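Local coordinates for protein sulfatase (Bacteroides fragilis CAG:558, PDB 6USS) that probably hydrolyses aryl sulfate esters as a calcium-dependent arylsulfatase of a gut bacterium, at residues Tyr377-Ile380 with Glu381-Tyr384. The protein carries 1 engineered substitution. Sequence-based numbering, arbitrary orientation.
Sequences YLII and EDFY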
loop_
_atom_site.group_PDB
_atom_site.type_symbol
_atom_site.label_atom_id
_atom_site.label_comp_id
_atom_site.label_asym_id
_atom_site.label_seq_id
_atom_site.Cartn_x
_atom_site.Cartn_y
_atom_site.Cartn_z
ATOM N N TYR A 377 17.946 30.477 3.255
ATOM C CA TYR A 377 17.689 29.344 4.126
ATOM C C TYR A 377 16.299 28.763 3.896
ATOM O O TYR A 377 15.367 29.458 3.483
ATOM C CB TYR A 377 17.892 29.700 5.604
ATOM C CG TYR A 377 17.136 30.883 6.205
ATOM C CD1 TYR A 377 15.744 30.931 6.223
ATOM C CD2 TYR A 377 17.830 31.914 6.845
ATOM C CE1 TYR A 377 15.062 32.002 6.822
ATOM C CE2 TYR A 377 17.160 32.989 7.434
ATOM C CZ TYR A 377 15.777 33.025 7.421
ATOM O OH TYR A 377 15.107 34.082 8.016
ATOM N N LEU A 378 16.190 27.456 4.139
ATOM C CA LEU A 378 14.929 26.739 4.078
ATOM C C LEU A 378 14.952 25.645 5.138
ATOM O O LEU A 378 16.011 25.293 5.666
ATOM C CB LEU A 378 14.691 26.158 2.682
ATOM C CG LEU A 378 15.778 25.210 2.166
ATOM C CD1 LEU A 378 15.603 23.762 2.669
ATOM C CD2 LEU A 378 15.800 25.245 0.648
ATOM N N ILE A 379 13.775 25.087 5.425
ATOM C CA ILE A 379 13.643 24.081 6.468
ATOM C C ILE A 379 12.837 22.888 5.947
ATOM O O ILE A 379 12.007 23.019 5.052
ATOM C CB ILE A 379 12.999 24.685 7.730
ATOM C CG1 ILE A 379 12.972 23.672 8.872
ATOM C CG2 ILE A 379 11.612 25.268 7.398
ATOM C CD1 ILE A 379 13.369 24.273 10.199
ATOM N N ILE A 380 13.080 21.718 6.558
ATOM C CA ILE A 380 12.632 20.422 6.039
ATOM C C ILE A 380 11.129 20.390 5.730
ATOM O O ILE A 380 10.719 19.842 4.703
ATOM C CB ILE A 380 13.049 19.298 7.017
ATOM C CG1 ILE A 380 12.584 17.922 6.531
ATOM C CG2 ILE A 380 12.527 19.562 8.426
ATOM C CD1 ILE A 380 13.257 17.459 5.286
ATOM N N GLU A 381 10.279 20.979 6.581
ATOM C CA GLU A 381 8.844 20.963 6.262
ATOM C C GLU A 381 8.529 21.626 4.926
ATOM O O GLU A 381 7.452 21.377 4.374
ATOM C CB GLU A 381 7.998 21.639 7.352
ATOM C CG GLU A 381 8.343 23.084 7.620
ATOM C CD GLU A 381 9.088 23.247 8.946
ATOM O OE1 GLU A 381 8.834 24.258 9.650
ATOM O OE2 GLU A 381 9.924 22.361 9.281
ATOM N N ASP A 382 9.435 22.465 4.404
ATOM C CA ASP A 382 9.246 23.069 3.084
ATOM C C ASP A 382 9.284 22.040 1.952
ATOM O O ASP A 382 8.710 22.282 0.877
ATOM C CB ASP A 382 10.318 24.128 2.817
ATOM C CG ASP A 382 10.376 25.204 3.887
ATOM O OD1 ASP A 382 9.388 25.371 4.638
ATOM O OD2 ASP A 382 11.431 25.879 3.978
ATOM N N PHE A 383 9.982 20.913 2.158
ATOM C CA PHE A 383 10.037 19.852 1.150
ATOM C C PHE A 383 8.644 19.392 0.723
ATOM O O PHE A 383 8.442 19.010 -0.440
ATOM C CB PHE A 383 10.835 18.650 1.683
ATOM C CG PHE A 383 12.334 18.815 1.620
ATOM C CD1 PHE A 383 12.962 19.901 2.204
ATOM C CD2 PHE A 383 13.121 17.848 1.009
ATOM C CE1 PHE A 383 14.364 20.040 2.162
ATOM C CE2 PHE A 383 14.517 17.974 0.957
ATOM C CZ PHE A 383 15.140 19.076 1.533
ATOM N N TYR A 384 7.669 19.443 1.655
ATOM C CA TYR A 384 6.322 18.947 1.364
ATOM C C TYR A 384 5.618 19.785 0.297
ATOM O O TYR A 384 5.289 19.239 -0.774
ATOM C CB TYR A 384 5.535 18.857 2.672
ATOM C CG TYR A 384 4.119 18.345 2.653
ATOM C CD1 TYR A 384 3.099 19.058 2.035
ATOM C CD2 TYR A 384 3.789 17.181 3.341
ATOM C CE1 TYR A 384 1.793 18.600 2.067
ATOM C CE2 TYR A 384 2.498 16.723 3.398
ATOM C CZ TYR A 384 1.500 17.431 2.760
ATOM O OH TYR A 384 0.210 16.960 2.813
#
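Ile379 and Asp382 hold each other at both ends of a tight turn. The amide of Ile379 points almost dead straight (179°) at Asp382 OD2, 2.9 Å from N to OD2, but meets the carboxylate from above its plane. In return Asp382 N reaches Ile379 O at 2.7 Å. With CG beside its own backbone N (chi1 -55°), the Asp382 side chain folds back over the end of the strand, and its other oxygen, OD1, takes Ile405 N and a salt bridge from Arg421. This buried carboxylate is therefore held by several donors, which probably favours the ionised form. One step on, Phe383 N makes the next i to i+3 bond, to Ile380 O at 2.9 Å, from above the carbonyl plane.

That is the tight part, together with Glu381 OE2, which lies 3.3 Å from Ile379 CG1 while its partner OE1 is bonded to Asn100 ND2. The contacts round the Phe383 ring are looser: Ile380 CD1 sits over one face, a CH-pi contact 4.0 Å from CD1 to the ring centroid, while Leu378 CD1 comes no closer than 4.0 Å to Phe383 CE1 at the ring edge. Neither flank faces solvent. Ile380 and Phe383 both touch Leu95 of helix 88-97, which begins at the engineered Cys88 of the calcium site.

Backbone bonds Ile379 to Asp382 and Ile380 to Phe383 make two overlapping turns, the first closed a second time by the Asp382 carboxylate reaching back to the Ile379 amide. They lead strand 378-379, parallel to strand 77-83, into helix 383-390 of the alkaline phosphatase-like sulfatase fold.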